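Local coordinates for cytochrome c-550-like protein (Thermosynechococcus elongatus, PDB 4LJI) that probably acts as a low-potential electron-transfer cytochrome c with one covalently bound heme, and can partly replace cytochrome c-550 of photosystem II, at residues A118-R123 and P129-E134; L64-L69 and R123-A128; N6-Y11 and D35-K40. All coordinates share one frame; numbering follows the deposited sequence.

Contact 1. Residues A118-R123 and P129-E134; sequences AAFILR and PGWGVE
The rings of F120 and W131 meet obliquely, with planes at 85° and the centroid of the six-membered indole ring 5.9 Å from that of the phenyl. The phenyl comes in by its CE2, which reaches W131 CH2 at 3.9 Å, so the far corner of the indole does the touching. One face of the indole is covered by the C-terminal part of helix 111-127, where the methyl of A124 sits above the ring plane. I121 adds a looser contact, its CG2 lying 4.4 Å from W131 CZ2. Outside the two segments, F120 also meets the ring of F43 and packs on L12 and K40.

Both rings are extended from their backbones. F120 has CG anti to the backbone N (chi1 171°), which swings the phenyl out to the indole although the CB of F120 does not itself point at the loop; W131 has the same first torsion (180°) and drives the indole from the loop toward the helix. The loop folds here as a type II turn from G130 to V133, closed by V133 N to G130 O at 3.0 Å, with W131 at its second position and G132, at positive phi, at its third.

Across the two segments the chemistry is apolar, while the polar edge of the tryptophan is served by L64, whose O accepts from NE1. The buried N-H is thereby satisfied, and an indole tied at NE1 and packed at CH2 is probably restrained from turning, beside an I121 that itself touches the heme.

Contact 2. Residues L64-L69 and R123-A128; sequences LSLKDL and RAAAVA. With HEC (heme c), chain C.
A125 and L66 come together at the tightest point of the backbones, with CA atoms 4.9 Å apart, and the small methyl of A125 permits the approach. Van der Waals contacts converge on that methyl. Its nearest neighbour is a carbonyl oxygen, L64 O, 3.6 Å from A125 CB. The apolar contacts are L66 CB and L69 CD1, the latter 4.0 Å from A125 CB. L69 divides its branches, CD1 going to A125 and CD2 to the propionate carbon CGA of the heme. L64, with CG opposite its carbonyl carbon (chi1 -50°), lays CD2 against the porphyrin, 3.5 Å from C3A.

The polar link is made through water. One molecule accepts from L66 N at 2.8 Å and donates to A125 O, joining the first turn of one helix to the last turns of the other. S65 occupies the N-cap, its OG accepting from D68 N at 3.2 Å with an N-H...O angle of 154°.

In the fold, the start of helix 66-70 is wedged between the heme and the end of helix 111-127. Helix 111-127 continues past A125 into the loop that carries W131, while R76 backs L69 and also bonds the heme.

Contact 3. Residues N6-Y11 and D35-K40; sequences NYVIQY and DLTRGK
V8 and T37 mark the closest backbone approach, where the short N-terminal helix 6-10 packs across helix 33-46 of the cytochrome c fold, the helix that leads into the heme-binding C47, C50 and H51. The short axes pass 9.4 Å apart at 125°. L36 comes first in helix 33-46: its CB meets V8 CG1 at 4.1 Å, the two side chains crossing at about a right angle, while its far end reaches A119 of helix 111-127. T37 takes the other branch, its OG1 lying 3.7 Å from V8 CG2. That hydroxyl donates to A33 O and accepts from D5 N, so it helps hold the chain just before helix 6-10; its contact with V8 is only van der Waals. K40, one turn on, reaches furthest; its chain is extended as far as CE and then bends (chi4 65°), bringing NZ over one face of the Y7 ring in a cation-pi contact. Y11 CB lies over the opposite face. A long, weak ion pair with E44 gives the ammonium a second partner. The Y7 ring also packs on F120. An alanine replacing Y7 would remove the ring and would probably cost K40 its cation-pi partner and open a gap beside F120. The ammonium stands off-centre: NZ is 3.9 Å from the ring centroid, 31° off the normal, and nearest to Y7 CG, at 3.4 Å.

How the contacts relate
Helix 111-127 carries a segment of contacts 1 and 2 and borders contact 3. Contacts 1 and 2 lie on its successive turns with centres about 4 Å apart and cross along the chain; W131 CD1 packs on A125 CA at 3.4 Å. Contact 3 closes earlier and sits farther from the chain's centre, yet it abuts contact 1 through F120 CE1, 3.6 Å from Y7 CE2, and contact 2 where A128 meets Y7. Chemistry varies with place: contact 1 is buried and aromatic, contact 2 partly buried, with a bridging water and the heme alongside, and contact 3, also buried, adds a lysine charge against a ring, the K40 side chain about 11 Å from the heme (nearest atoms).

Contact 1. Residues A118-R123 and P129-E134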
loop_
_atom_site.group_PDB
_atom_site.type_symbol
_atom_site.label_atom_id
_atom_site.label_comp_id
_atom_site.label_asym_id
_atom_site.label_seq_id
_atom_site.Cartn_x
_atom_site.Cartn_y
_atom_site.Cartn_z
ATOM N N ALA A 118 -3.913 15.093 -0.141
ATOM C CA ALA A 118 -3.367 15.963 -1.181
ATOM C C ALA A 118 -2.312 16.906 -0.601
ATOM O O ALA A 118 -1.247 17.082 -1.231
ATOM C CB ALA A 118 -4.498 16.767 -1.900
ATOM N N ALA A 119 -2.574 17.532 0.560
ATOM C CA ALA A 119 -1.581 18.434 1.158
ATOM C C ALA A 119 -0.260 17.704 1.461
ATOM O O ALA A 119 0.821 18.226 1.205
ATOM C CB ALA A 119 -2.124 19.078 2.429
ATOM N N PHE A 120 -0.348 16.502 2.010
ATOM C CA PHE A 120 0.853 15.712 2.262
ATOM C C PHE A 120 1.650 15.473 0.979
ATOM O O PHE A 120 2.849 15.708 0.954
ATOM C CB PHE A 120 0.523 14.390 2.957
ATOM C CG PHE A 120 1.683 13.482 3.027
ATOM C CD1 PHE A 120 2.682 13.671 3.976
ATOM C CD2 PHE A 120 1.811 12.441 2.108
ATOM C CE1 PHE A 120 3.810 12.800 4.038
ATOM C CE2 PHE A 120 2.945 11.572 2.154
ATOM C CZ PHE A 120 3.942 11.777 3.120
ATOM N N ILE A 121 0.982 15.041 -0.092
ATOM C CA ILE A 121 1.655 14.727 -1.349
ATOM C C ILE A 121 2.282 15.990 -1.895
ATOM O O ILE A 121 3.424 15.976 -2.369
ATOM C CB ILE A 121 0.673 14.158 -2.398
ATOM C CG1 ILE A 121 0.215 12.754 -1.998
ATOM C CG2 ILE A 121 1.332 14.115 -3.803
ATOM C CD1 ILE A 121 -0.942 12.274 -2.842
ATOM N N LEU A 122 1.542 17.091 -1.810
ATOM C CA LEU A 122 1.982 18.357 -2.380
ATOM C C LEU A 122 3.192 18.933 -1.641
ATOM O O LEU A 122 4.152 19.430 -2.267
ATOM C CB LEU A 122 0.805 19.331 -2.430
ATOM C CG LEU A 122 0.881 20.536 -3.341
ATOM C CD1 LEU A 122 1.472 20.133 -4.675
ATOM C CD2 LEU A 122 -0.537 21.049 -3.503
ATOM N N ARG A 123 3.154 18.910 -0.315
ATOM C CA ARG A 123 4.321 19.331 0.459
ATOM C C ARG A 123 5.529 18.424 0.302
ATOM O O ARG A 123 6.653 18.893 0.216
ATOM C CB ARG A 123 3.970 19.508 1.929
ATOM C CG ARG A 123 5.118 19.979 2.827
ATOM C CD ARG A 123 5.704 21.304 2.373
ATOM N NE ARG A 123 6.582 21.847 3.411
ATOM C CZ ARG A 123 7.139 23.047 3.364
ATOM N NH1 ARG A 123 6.892 23.847 2.330
ATOM N NH2 ARG A 123 7.931 23.439 4.360
ATOM N N PRO A 129 13.298 15.303 0.695
ATOM C CA PRO A 129 14.476 14.752 0.010
ATOM C C PRO A 129 14.189 13.432 -0.700
ATOM O O PRO A 129 13.646 12.515 -0.082
ATOM C CB PRO A 129 15.461 14.526 1.159
ATOM C CG PRO A 129 15.129 15.644 2.117
ATOM C CD PRO A 129 13.611 15.726 2.072
ATOM N N GLY A 130 14.505 13.371 -1.991
ATOM C CA GLY A 130 14.400 12.150 -2.771
ATOM C C GLY A 130 13.023 11.813 -3.311
ATOM O O GLY A 130 12.875 10.928 -4.158
ATOM N N TRP A 131 12.010 12.517 -2.822
ATOM C CA TRP A 131 10.651 12.228 -3.224
ATOM C C TRP A 131 10.498 12.235 -4.731
ATOM O O TRP A 131 10.825 13.225 -5.403
ATOM C CB TRP A 131 9.696 13.241 -2.609
ATOM C CG TRP A 131 8.257 13.039 -2.964
ATOM C CD1 TRP A 131 7.611 13.528 -4.058
ATOM C CD2 TRP A 131 7.265 12.334 -2.197
ATOM N NE1 TRP A 131 6.290 13.174 -4.024
ATOM C CE2 TRP A 131 6.049 12.441 -2.895
ATOM C CE3 TRP A 131 7.293 11.625 -0.997
ATOM C CZ2 TRP A 131 4.857 11.882 -2.422
ATOM C CZ3 TRP A 131 6.111 11.052 -0.532
ATOM C CH2 TRP A 131 4.911 11.177 -1.248
ATOM N N GLY A 132 10.032 11.113 -5.261
ATOM C CA GLY A 132 9.744 10.995 -6.679
ATOM C C GLY A 132 10.939 10.830 -7.603
ATOM O O GLY A 132 10.772 10.656 -8.813
ATOM N N VAL A 133 12.145 10.883 -7.054
ATOM C CA VAL A 133 13.326 10.672 -7.896
ATOM C C VAL A 133 13.784 9.218 -7.820
ATOM O O VAL A 133 14.646 8.857 -7.015
ATOM C CB VAL A 133 14.483 11.618 -7.561
ATOM C CG1 VAL A 133 15.599 11.436 -8.577
ATOM C CG2 VAL A 133 14.003 13.071 -7.559
ATOM N N GLU A 134 13.181 8.390 -8.669
ATOM C CA GLU A 134 13.403 6.949 -8.662
ATOM C C GLU A 134 13.517 6.438 -10.090
ATOM O O GLU A 134 12.513 6.105 -10.720
ATOM C CB GLU A 134 12.240 6.243 -7.958
#

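Contact 2. Residues L64-L69 and R123-A128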
loop_
_atom_site.group_PDB
_atom_site.type_symbol
_atom_site.label_atom_id
_atom_site.label_comp_id
_atom_site.label_asym_id
_atom_site.label_seq_id
_atom_site.Cartn_x
_atom_site.Cartn_y
_atom_site.Cartn_z
ATOM N N LEU A 64 4.983 10.890 -8.451
ATOM C CA LEU A 64 4.448 11.963 -7.619
ATOM C C LEU A 64 5.446 13.098 -7.453
ATOM O O LEU A 64 5.318 13.934 -6.548
ATOM C CB LEU A 64 3.893 11.455 -6.276
ATOM C CG LEU A 64 2.921 10.283 -6.364
ATOM C CD1 LEU A 64 2.393 9.913 -4.959
ATOM C CD2 LEU A 64 1.784 10.531 -7.370
ATOM N N SER A 65 6.454 13.145 -8.336
ATOM C CA SER A 65 7.405 14.251 -8.273
ATOM C C SER A 65 6.701 15.544 -8.643
ATOM O O SER A 65 5.703 15.495 -9.392
ATOM C CB SER A 65 8.604 14.053 -9.203
ATOM O OG SER A 65 8.240 14.085 -10.581
ATOM N N LEU A 66 7.196 16.691 -8.160
ATOM C CA LEU A 66 6.555 17.974 -8.492
ATOM C C LEU A 66 6.582 18.217 -9.996
ATOM O O LEU A 66 5.628 18.729 -10.566
ATOM C CB LEU A 66 7.197 19.149 -7.753
ATOM C CG LEU A 66 6.386 20.437 -7.869
ATOM C CD1 LEU A 66 4.968 20.228 -7.315
ATOM C CD2 LEU A 66 7.103 21.620 -7.196
ATOM N N LYS A 67 7.685 17.827 -10.639
ATOM C CA LYS A 67 7.783 17.913 -12.094
ATOM C C LYS A 67 6.647 17.164 -12.801
ATOM O O LYS A 67 5.990 17.703 -13.706
ATOM C CB LYS A 67 9.143 17.344 -12.571
ATOM C CG LYS A 67 9.144 16.994 -14.046
ATOM C CD LYS A 67 10.490 16.450 -14.555
ATOM C CE LYS A 67 10.367 16.165 -16.046
ATOM N NZ LYS A 67 11.599 15.579 -16.658
ATOM N N ASP A 68 6.397 15.923 -12.390
ATOM C CA ASP A 68 5.407 15.087 -13.053
ATOM C C ASP A 68 3.990 15.604 -12.744
ATOM O O ASP A 68 3.147 15.699 -13.628
ATOM C CB ASP A 68 5.586 13.626 -12.645
ATOM C CG ASP A 68 6.805 12.975 -13.319
ATOM O OD1 ASP A 68 7.461 13.628 -14.174
ATOM O OD2 ASP A 68 7.090 11.788 -13.032
ATOM N N LEU A 69 3.775 15.989 -11.500
ATOM C CA LEU A 69 2.502 16.584 -11.128
ATOM C C LEU A 69 2.202 17.833 -11.930
ATOM O O LEU A 69 1.086 17.997 -12.445
ATOM C CB LEU A 69 2.466 16.906 -9.630
ATOM C CG LEU A 69 2.447 15.658 -8.727
ATOM C CD1 LEU A 69 2.678 16.082 -7.272
ATOM C CD2 LEU A 69 1.135 14.866 -8.896
ATOM N N ARG A 123 3.154 18.910 -0.315
ATOM C CA ARG A 123 4.321 19.331 0.459
ATOM C C ARG A 123 5.529 18.424 0.302
ATOM O O ARG A 123 6.653 18.893 0.216
ATOM C CB ARG A 123 3.970 19.508 1.929
ATOM C CG ARG A 123 5.118 19.979 2.827
ATOM C CD ARG A 123 5.704 21.304 2.373
ATOM N NE ARG A 123 6.582 21.847 3.411
ATOM C CZ ARG A 123 7.139 23.047 3.364
ATOM N NH1 ARG A 123 6.892 23.847 2.330
ATOM N NH2 ARG A 123 7.931 23.439 4.360
ATOM N N ALA A 124 5.306 17.118 0.272
ATOM C CA ALA A 124 6.371 16.185 0.030
ATOM C C ALA A 124 7.058 16.412 -1.305
ATOM O O ALA A 124 8.291 16.408 -1.394
ATOM C CB ALA A 124 5.815 14.753 0.100
ATOM N N ALA A 125 6.257 16.568 -2.355
ATOM C CA ALA A 125 6.789 16.847 -3.690
ATOM C C ALA A 125 7.655 18.099 -3.697
ATOM O O ALA A 125 8.695 18.152 -4.385
ATOM C CB ALA A 125 5.618 17.005 -4.698
ATOM N N ALA A 126 7.254 19.091 -2.916
ATOM C CA ALA A 126 8.028 20.325 -2.897
ATOM C C ALA A 126 9.374 20.214 -2.127
ATOM O O ALA A 126 10.406 20.762 -2.565
ATOM C CB ALA A 126 7.176 21.480 -2.354
ATOM N N VAL A 127 9.365 19.561 -0.973
ATOM C CA VAL A 127 10.506 19.665 -0.052
ATOM C C VAL A 127 11.153 18.393 0.466
ATOM O O VAL A 127 12.251 18.446 1.018
ATOM C CB VAL A 127 10.166 20.509 1.198
ATOM C CG1 VAL A 127 9.555 21.859 0.809
ATOM C CG2 VAL A 127 9.258 19.748 2.131
ATOM N N ALA A 128 10.476 17.266 0.328
ATOM C CA ALA A 128 10.972 16.039 0.903
ATOM C C ALA A 128 12.129 15.511 0.063
ATOM O O ALA A 128 11.983 15.321 -1.133
ATOM C CB ALA A 128 9.854 15.054 0.985
HETATM FE FE HEC C . -1.858 6.581 -7.860
HETATM C CHA HEC C . -1.016 8.249 -10.763
HETATM C CHB HEC C . -2.175 9.585 -6.196
HETATM C CHC HEC C . -3.014 4.917 -4.984
HETATM C CHD HEC C . -1.088 3.624 -9.269
HETATM N NA HEC C . -1.598 8.509 -8.332
HETATM C C1A HEC C . -1.295 8.970 -9.613
HETATM C C2A HEC C . -1.232 10.417 -9.565
HETATM C C3A HEC C . -1.547 10.771 -8.289
HETATM C C4A HEC C . -1.816 9.625 -7.531
HETATM C CMA HEC C . -1.645 12.179 -7.763
HETATM C CAA HEC C . -0.874 11.373 -10.704
HETATM C CBA HEC C . 0.663 11.540 -10.818
HETATM C CGA HEC C . 1.103 12.486 -11.908
HETATM O O1A HEC C . 0.275 13.154 -12.589
HETATM O O2A HEC C . 2.350 12.622 -12.137
HETATM N NB HEC C . -2.464 7.125 -5.939
HETATM C C1B HEC C . -2.552 8.402 -5.519
HETATM C C2B HEC C . -3.008 8.409 -4.186
HETATM C C3B HEC C . -3.296 7.119 -3.812
HETATM C C4B HEC C . -2.902 6.301 -4.972
HETATM C CMB HEC C . -3.243 9.650 -3.353
HETATM C CAB HEC C . -3.802 6.626 -2.508
HETATM C CBB HEC C . -5.105 7.035 -2.270
HETATM N NC HEC C . -2.016 4.624 -7.230
HETATM C C1C HEC C . -2.534 4.175 -6.044
HETATM C C2C HEC C . -2.331 2.790 -6.004
HETATM C C3C HEC C . -1.795 2.405 -7.206
HETATM C C4C HEC C . -1.600 3.568 -8.000
HETATM C CMC HEC C . -2.701 1.887 -4.836
HETATM C CAC HEC C . -1.392 1.004 -7.547
HETATM C CBC HEC C . -2.308 0.010 -7.600
HETATM N ND HEC C . -1.183 6.065 -9.641
HETATM C C1D HEC C . -0.996 4.796 -10.030
HETATM C C2D HEC C . -0.612 4.763 -11.441
HETATM C C3D HEC C . -0.571 6.041 -11.865
HETATM C C4D HEC C . -0.920 6.857 -10.711
HETATM C CMD HEC C . -0.295 3.521 -12.252
HETATM C CAD HEC C . -0.255 6.509 -13.260
HETATM C CBD HEC C . -1.608 6.811 -13.939
HETATM C CGD HEC C . -1.815 7.139 -15.405
HETATM O O1D HEC C . -1.043 7.892 -16.058
HETATM O O2D HEC C . -2.827 6.654 -15.971
HETATM O O HOH W 1 9.333 16.075 -6.423
#

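Contact 3. Residues N6-Y11 and D35-K40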
loop_
_atom_site.group_PDB
_atom_site.type_symbol
_atom_site.label_atom_id
_atom_site.label_comp_id
_atom_site.label_asym_id
_atom_site.label_seq_id
_atom_site.Cartn_x
_atom_site.Cartn_y
_atom_site.Cartn_z
ATOM N N ASN A 6 7.443 12.748 13.234
ATOM C CA ASN A 6 8.770 13.312 13.007
ATOM C C ASN A 6 9.037 13.590 11.537
ATOM O O ASN A 6 9.661 14.589 11.206
ATOM C CB ASN A 6 9.880 12.426 13.591
ATOM C CG ASN A 6 11.268 13.063 13.461
ATOM O OD1 ASN A 6 11.564 14.068 14.115
ATOM N ND2 ASN A 6 12.121 12.483 12.612
ATOM N N TYR A 7 8.544 12.717 10.666
ATOM C CA TYR A 7 8.739 12.899 9.227
ATOM C C TYR A 7 8.270 14.269 8.760
ATOM O O TYR A 7 8.900 14.895 7.921
ATOM C CB TYR A 7 8.077 11.780 8.423
ATOM C CG TYR A 7 8.215 11.944 6.922
ATOM C CD1 TYR A 7 9.337 11.471 6.255
ATOM C CD2 TYR A 7 7.239 12.606 6.175
ATOM C CE1 TYR A 7 9.479 11.632 4.893
ATOM C CE2 TYR A 7 7.361 12.750 4.808
ATOM C CZ TYR A 7 8.490 12.261 4.174
ATOM O OH TYR A 7 8.634 12.404 2.818
ATOM N N VAL A 8 7.160 14.729 9.320
ATOM C CA VAL A 8 6.624 16.044 8.985
ATOM C C VAL A 8 7.494 17.218 9.486
ATOM O O VAL A 8 7.689 18.227 8.785
ATOM C CB VAL A 8 5.187 16.178 9.526
ATOM C CG1 VAL A 8 4.731 17.658 9.425
ATOM C CG2 VAL A 8 4.254 15.173 8.828
ATOM N N ILE A 9 8.002 17.107 10.710
ATOM C CA ILE A 9 8.882 18.141 11.252
ATOM C C ILE A 9 10.204 18.207 10.482
ATOM O O ILE A 9 10.602 19.274 10.018
ATOM C CB ILE A 9 9.191 17.898 12.738
ATOM C CG1 ILE A 9 7.898 17.833 13.542
ATOM C CG2 ILE A 9 10.094 18.989 13.287
ATOM C CD1 ILE A 9 7.074 19.062 13.402
ATOM N N GLN A 10 10.864 17.056 10.343
ATOM C CA GLN A 10 12.232 16.981 9.824
ATOM C C GLN A 10 12.334 16.923 8.297
ATOM O O GLN A 10 13.259 17.485 7.703
ATOM C CB GLN A 10 12.974 15.783 10.446
ATOM C CG GLN A 10 14.413 15.584 9.937
ATOM C CD GLN A 10 15.093 14.351 10.534
ATOM O OE1 GLN A 10 14.553 13.701 11.435
ATOM N NE2 GLN A 10 16.288 14.028 10.032
ATOM N N TYR A 11 11.388 16.258 7.653
ATOM C CA TYR A 11 11.494 16.049 6.223
ATOM C C TYR A 11 10.525 16.906 5.411
ATOM O O TYR A 11 10.839 17.313 4.292
ATOM C CB TYR A 11 11.403 14.554 5.897
ATOM C CG TYR A 11 12.616 13.803 6.413
ATOM C CD1 TYR A 11 13.892 14.301 6.199
ATOM C CD2 TYR A 11 12.489 12.626 7.142
ATOM C CE1 TYR A 11 15.017 13.640 6.678
ATOM C CE2 TYR A 11 13.615 11.956 7.630
ATOM C CZ TYR A 11 14.873 12.471 7.392
ATOM O OH TYR A 11 16.000 11.824 7.868
ATOM N N ASP A 35 -2.370 18.297 10.490
ATOM C CA ASP A 35 -3.017 18.010 9.213
ATOM C C ASP A 35 -2.109 17.136 8.317
ATOM O O ASP A 35 -2.571 16.186 7.719
ATOM C CB ASP A 35 -3.294 19.282 8.415
ATOM C CG ASP A 35 -4.378 20.178 9.034
ATOM O OD1 ASP A 35 -5.356 19.679 9.652
ATOM O OD2 ASP A 35 -4.257 21.409 8.874
ATOM N N LEU A 36 -0.843 17.524 8.173
ATOM C CA LEU A 36 0.081 16.790 7.297
ATOM C C LEU A 36 0.414 15.425 7.863
ATOM O O LEU A 36 0.621 14.481 7.107
ATOM C CB LEU A 36 1.346 17.602 7.052
ATOM C CG LEU A 36 1.128 18.936 6.338
ATOM C CD1 LEU A 36 2.311 19.854 6.562
ATOM C CD2 LEU A 36 0.920 18.707 4.860
ATOM N N THR A 37 0.461 15.313 9.192
ATOM C CA THR A 37 0.636 14.011 9.834
ATOM C C THR A 37 -0.524 13.097 9.522
ATOM O O THR A 37 -0.330 11.888 9.263
ATOM C CB THR A 37 0.720 14.139 11.346
ATOM O OG1 THR A 37 1.906 14.843 11.690
ATOM C CG2 THR A 37 0.705 12.786 12.041
ATOM N N ARG A 38 -1.729 13.668 9.499
ATOM C CA ARG A 38 -2.925 12.871 9.196
ATOM C C ARG A 38 -2.951 12.454 7.727
ATOM O O ARG A 38 -3.295 11.318 7.362
ATOM C CB ARG A 38 -4.207 13.625 9.579
ATOM C CG ARG A 38 -4.443 13.670 11.094
ATOM C CD ARG A 38 -5.794 14.242 11.455
ATOM N NE ARG A 38 -5.828 14.663 12.852
ATOM C CZ ARG A 38 -6.834 15.333 13.409
ATOM N NH1 ARG A 38 -7.902 15.651 12.689
ATOM N NH2 ARG A 38 -6.774 15.679 14.684
ATOM N N GLY A 39 -2.463 13.350 6.874
ATOM C CA GLY A 39 -2.394 13.088 5.449
ATOM C C GLY A 39 -1.356 12.005 5.162
ATOM O O GLY A 39 -1.588 11.105 4.317
ATOM N N LYS A 40 -0.223 12.059 5.875
ATOM C CA LYS A 40 0.842 11.032 5.761
ATOM C C LYS A 40 0.291 9.666 6.131
ATOM O O LYS A 40 0.463 8.695 5.399
ATOM C CB LYS A 40 2.021 11.362 6.675
ATOM C CG LYS A 40 3.057 10.240 6.796
ATOM C CD LYS A 40 4.095 10.594 7.855
ATOM C CE LYS A 40 5.132 9.504 8.029
ATOM N NZ LYS A 40 5.892 9.418 6.771
#